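Local coordinates for CLIP-associating protein (Drosophila melanogaster, PDB 4G3A), which tracks microtubule plus ends and promotes the stabilisation of dynamic microtubules, and is needed for mitotic spindle formation; this is its N-terminal TOG domain of HEAT repeats, at residues E119-D130 with Y159-Y169. Residues are numbered along the deposited sequence; the frame is centred on the assembly and turned at random.
Sequences EHRVLPPQALID and YGTQQLSVRVY
With CG of Gln126 anti to its own N (chi1 -170°) and the chain bent at chi2 (84°), the amide of Gln126 lies along the backbone of Ser165. Its OE1 accepts from Ser165 N at 2.9 Å, nearly straight, in the carbonyl plane and on a lone pair, while NE2 returns a weak bond to Ser165 O. The same NE2 donates to Asp130 OD1 (3.1 Å) on the syn side, tilted 27° out of the carboxylate plane; together with the OE1 bond this sets the rotation of the amide. On its anti side OD1 accepts a short bond from Tyr169 OH (2.5 Å), so two donors grip one oxygen. A water bound by Gln126 N and Gln163 O bridges the first turn of helix 125-136 to the loop. Pro125, directly after the N-cap residue Pro124, sets CG over the centre of the Tyr159 ring, a CH-pi contact 4.0 Å from the centroid. CD of Pro125 meets Gln163 NE2, and Leu164 CD1 lies 3.9 Å from Ile129 CG1. The other branch of Ile129, CG2, packs against CZ of Tyr169 at 3.5 Å. The loop between helices 142-159 and 170-175 thus packs on the first turns of helix 125-136 within the HEAT-repeat alpha-solenoid of the TOG domain. Met118 of helix 104-119 touches both Pro125 and Tyr159, and Ala155 of helix 142-159 packs against both Ile129 and Leu164.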
loop_
_atom_site.group_PDB
_atom_site.type_symbol
_atom_site.label_atom_id
_atom_site.label_comp_id
_atom_site.label_asym_id
_atom_site.label_seq_id
_atom_site.Cartn_x
_atom_site.Cartn_y
_atom_site.Cartn_z
ATOM N N GLU A 119 2.041 10.621 0.094
ATOM C CA GLU A 119 1.828 11.879 0.799
ATOM C C GLU A 119 3.144 12.646 0.948
ATOM O O GLU A 119 3.187 13.862 0.768
ATOM C CB GLU A 119 1.181 11.659 2.170
ATOM C CG GLU A 119 0.853 12.971 2.892
ATOM C CD GLU A 119 0.036 12.782 4.170
ATOM O OE1 GLU A 119 -0.392 11.645 4.461
ATOM O OE2 GLU A 119 -0.185 13.787 4.880
ATOM N N HIS A 120 4.223 11.931 1.242
ATOM C CA HIS A 120 5.514 12.588 1.439
ATOM C C HIS A 120 6.365 12.642 0.176
ATOM O O HIS A 120 7.566 12.897 0.231
ATOM C CB HIS A 120 6.249 11.969 2.630
ATOM C CG HIS A 120 5.440 12.019 3.884
ATOM N ND1 HIS A 120 5.458 13.105 4.732
ATOM C CD2 HIS A 120 4.534 11.155 4.393
ATOM C CE1 HIS A 120 4.615 12.894 5.727
ATOM N NE2 HIS A 120 4.036 11.723 5.542
ATOM N N ARG A 121 5.720 12.408 -0.962
ATOM C CA ARG A 121 6.330 12.661 -2.260
ATOM C C ARG A 121 7.599 11.858 -2.525
ATOM O O ARG A 121 8.537 12.352 -3.154
ATOM C CB ARG A 121 6.601 14.159 -2.449
ATOM C CG ARG A 121 5.385 15.042 -2.266
ATOM C CD ARG A 121 5.688 16.473 -2.678
ATOM N NE ARG A 121 4.506 17.325 -2.595
ATOM C CZ ARG A 121 3.616 17.462 -3.572
ATOM N NH1 ARG A 121 3.771 16.800 -4.711
ATOM N NH2 ARG A 121 2.569 18.260 -3.409
ATOM N N VAL A 122 7.619 10.612 -2.069
ATOM C CA VAL A 122 8.691 9.710 -2.463
ATOM C C VAL A 122 8.620 9.518 -3.970
ATOM O O VAL A 122 9.636 9.563 -4.661
ATOM C CB VAL A 122 8.582 8.356 -1.761
ATOM C CG1 VAL A 122 9.656 7.418 -2.262
ATOM C CG2 VAL A 122 8.693 8.539 -0.269
ATOM N N LEU A 123 7.402 9.300 -4.465
ATOM C CA LEU A 123 7.113 9.248 -5.894
ATOM C C LEU A 123 5.660 9.667 -6.124
ATOM O O LEU A 123 4.842 9.604 -5.204
ATOM C CB LEU A 123 7.339 7.844 -6.477
ATOM C CG LEU A 123 7.010 6.551 -5.716
ATOM C CD1 LEU A 123 5.837 6.673 -4.764
ATOM C CD2 LEU A 123 6.810 5.406 -6.703
ATOM N N PRO A 124 5.341 10.096 -7.350
ATOM C CA PRO A 124 3.982 10.544 -7.664
ATOM C C PRO A 124 2.964 9.423 -7.495
ATOM O O PRO A 124 3.310 8.249 -7.666
ATOM C CB PRO A 124 4.081 10.953 -9.140
ATOM C CG PRO A 124 5.533 11.193 -9.385
ATOM C CD PRO A 124 6.242 10.210 -8.509
ATOM N N PRO A 125 1.715 9.781 -7.156
ATOM C CA PRO A 125 0.679 8.753 -6.981
ATOM C C PRO A 125 0.532 7.847 -8.200
ATOM O O PRO A 125 0.393 6.630 -8.034
ATOM C CB PRO A 125 -0.595 9.568 -6.735
ATOM C CG PRO A 125 -0.092 10.852 -6.098
ATOM C CD PRO A 125 1.235 11.129 -6.788
ATOM N N GLN A 126 0.577 8.404 -9.404
ATOM C CA GLN A 126 0.420 7.556 -10.583
ATOM C C GLN A 126 1.545 6.531 -10.667
ATOM O O GLN A 126 1.305 5.369 -10.996
ATOM C CB GLN A 126 0.358 8.372 -11.876
ATOM C CG GLN A 126 -0.040 7.541 -13.066
ATOM C CD GLN A 126 -1.551 7.390 -13.183
ATOM O OE1 GLN A 126 -2.276 8.378 -13.211
ATOM N NE2 GLN A 126 -2.027 6.153 -13.259
ATOM N N ALA A 127 2.768 6.966 -10.366
ATOM C CA ALA A 127 3.928 6.075 -10.397
ATOM C C ALA A 127 3.776 4.890 -9.445
ATOM O O ALA A 127 4.025 3.740 -9.822
ATOM C CB ALA A 127 5.218 6.851 -10.084
ATOM N N LEU A 128 3.382 5.167 -8.205
ATOM C CA LEU A 128 3.203 4.101 -7.223
ATOM C C LEU A 128 2.067 3.149 -7.571
ATOM O O LEU A 128 2.213 1.935 -7.478
ATOM C CB LEU A 128 2.954 4.655 -5.824
ATOM C CG LEU A 128 2.832 3.536 -4.774
ATOM C CD1 LEU A 128 4.078 2.642 -4.773
ATOM C CD2 LEU A 128 2.573 4.081 -3.367
ATOM N N ILE A 129 0.913 3.690 -7.938
ATOM C CA ILE A 129 -0.209 2.796 -8.227
ATOM C C ILE A 129 0.116 1.896 -9.432
ATOM O O ILE A 129 -0.147 0.691 -9.402
ATOM C CB ILE A 129 -1.545 3.561 -8.427
ATOM C CG1 ILE A 129 -1.873 4.407 -7.196
ATOM C CG2 ILE A 129 -2.677 2.586 -8.741
ATOM C CD1 ILE A 129 -1.942 3.631 -5.899
ATOM N N ASP A 130 0.697 2.481 -10.481
ATOM C CA ASP A 130 1.109 1.701 -11.655
ATOM C C ASP A 130 2.084 0.594 -11.261
ATOM O O ASP A 130 1.972 -0.543 -11.707
ATOM C CB ASP A 130 1.782 2.585 -12.711
ATOM C CG ASP A 130 0.811 3.497 -13.450
ATOM O OD1 ASP A 130 -0.371 3.593 -13.065
ATOM O OD2 ASP A 130 1.256 4.135 -14.428
ATOM N N TYR A 159 -6.294 12.006 -3.720
ATOM C CA TYR A 159 -5.654 12.860 -4.722
ATOM C C TYR A 159 -6.532 13.326 -5.886
ATOM O O TYR A 159 -6.220 14.324 -6.531
ATOM C CB TYR A 159 -4.387 12.192 -5.245
ATOM C CG TYR A 159 -3.392 11.976 -4.128
ATOM C CD1 TYR A 159 -2.684 13.046 -3.595
ATOM C CD2 TYR A 159 -3.186 10.720 -3.593
ATOM C CE1 TYR A 159 -1.787 12.867 -2.561
ATOM C CE2 TYR A 159 -2.287 10.529 -2.560
ATOM C CZ TYR A 159 -1.596 11.613 -2.043
ATOM O OH TYR A 159 -0.697 11.427 -1.017
ATOM N N GLY A 160 -7.606 12.599 -6.166
ATOM C CA GLY A 160 -8.500 12.970 -7.254
ATOM C C GLY A 160 -7.896 12.777 -8.632
ATOM O O GLY A 160 -6.750 12.352 -8.756
ATOM N N THR A 161 -8.673 13.096 -9.671
ATOM C CA THR A 161 -8.278 12.825 -11.056
ATOM C C THR A 161 -7.151 13.726 -11.575
ATOM O O THR A 161 -6.607 13.498 -12.655
ATOM C CB THR A 161 -9.502 12.910 -12.007
ATOM O OG1 THR A 161 -9.968 14.264 -12.069
ATOM C CG2 THR A 161 -10.621 12.024 -11.504
ATOM N N GLN A 162 -6.797 14.736 -10.788
ATOM C CA GLN A 162 -5.693 15.642 -11.097
ATOM C C GLN A 162 -4.343 14.916 -11.095
ATOM O O GLN A 162 -3.431 15.262 -11.851
ATOM C CB GLN A 162 -5.671 16.766 -10.050
ATOM C CG GLN A 162 -4.905 18.019 -10.424
ATOM C CD GLN A 162 -4.746 18.981 -9.242
ATOM O OE1 GLN A 162 -5.315 18.775 -8.162
ATOM N NE2 GLN A 162 -3.969 20.037 -9.448
ATOM N N GLN A 163 -4.202 13.920 -10.229
ATOM C CA GLN A 163 -2.943 13.204 -10.119
ATOM C C GLN A 163 -3.082 11.724 -10.425
ATOM O O GLN A 163 -2.080 11.017 -10.552
ATOM C CB GLN A 163 -2.339 13.371 -8.724
ATOM C CG GLN A 163 -1.641 14.697 -8.490
ATOM C CD GLN A 163 -0.845 14.694 -7.196
ATOM O OE1 GLN A 163 -1.372 15.031 -6.133
ATOM N NE2 GLN A 163 0.421 14.295 -7.276
ATOM N N LEU A 164 -4.314 11.239 -10.512
ATOM C CA LEU A 164 -4.515 9.829 -10.780
ATOM C C LEU A 164 -5.521 9.634 -11.900
ATOM O O LEU A 164 -6.697 9.960 -11.749
ATOM C CB LEU A 164 -4.972 9.089 -9.524
ATOM C CG LEU A 164 -4.581 7.609 -9.522
ATOM C CD1 LEU A 164 -3.072 7.479 -9.347
ATOM C CD2 LEU A 164 -5.323 6.830 -8.444
ATOM N N SER A 165 -5.038 9.106 -13.019
ATOM C CA SER A 165 -5.890 8.765 -14.145
ATOM C C SER A 165 -6.164 7.273 -14.115
ATOM O O SER A 165 -5.236 6.466 -14.253
ATOM C CB SER A 165 -5.193 9.133 -15.453
ATOM O OG SER A 165 -5.851 8.537 -16.561
ATOM N N VAL A 166 -7.428 6.902 -13.926
ATOM C CA VAL A 166 -7.787 5.499 -13.762
ATOM C C VAL A 166 -8.364 4.875 -15.028
ATOM O O VAL A 166 -8.770 3.718 -15.015
ATOM C CB VAL A 166 -8.784 5.297 -12.609
ATOM C CG1 VAL A 166 -8.092 5.508 -11.271
ATOM C CG2 VAL A 166 -9.968 6.235 -12.763
ATOM N N ARG A 167 -8.399 5.629 -16.121
ATOM C CA ARG A 167 -8.970 5.101 -17.360
ATOM C C ARG A 167 -8.336 3.756 -17.739
ATOM O O ARG A 167 -9.038 2.796 -18.049
ATOM C CB ARG A 167 -8.812 6.094 -18.512
ATOM C CG ARG A 167 -8.739 5.416 -19.873
ATOM C CD ARG A 167 -8.782 6.409 -21.018
ATOM N NE ARG A 167 -10.150 6.805 -21.349
ATOM C CZ ARG A 167 -10.986 6.066 -22.073
ATOM N NH1 ARG A 167 -10.598 4.884 -22.535
ATOM N NH2 ARG A 167 -12.210 6.504 -22.331
ATOM N N VAL A 168 -7.004 3.698 -17.701
ATOM C CA VAL A 168 -6.269 2.493 -18.079
ATOM C C VAL A 168 -6.457 1.370 -17.049
ATOM O O VAL A 168 -6.188 0.204 -17.332
ATOM C CB VAL A 168 -4.768 2.802 -18.304
ATOM C CG1 VAL A 168 -4.020 2.844 -16.985
ATOM C CG2 VAL A 168 -4.148 1.804 -19.262
ATOM N N TYR A 169 -6.958 1.720 -15.870
ATOM C CA TYR A 169 -7.287 0.723 -14.843
ATOM C C TYR A 169 -8.632 0.002 -14.999
ATOM O O TYR A 169 -8.862 -1.056 -14.389
ATOM C CB TYR A 169 -7.236 1.370 -13.475
ATOM C CG TYR A 169 -5.832 1.575 -13.009
ATOM C CD1 TYR A 169 -5.214 0.636 -12.209
ATOM C CD2 TYR A 169 -5.111 2.696 -13.386
ATOM C CE1 TYR A 169 -3.929 0.812 -11.784
ATOM C CE2 TYR A 169 -3.815 2.884 -12.959
ATOM C CZ TYR A 169 -3.227 1.936 -12.164
ATOM O OH TYR A 169 -1.926 2.104 -11.731
HETATM O O HOH W 1 0.639 11.244 -10.269
#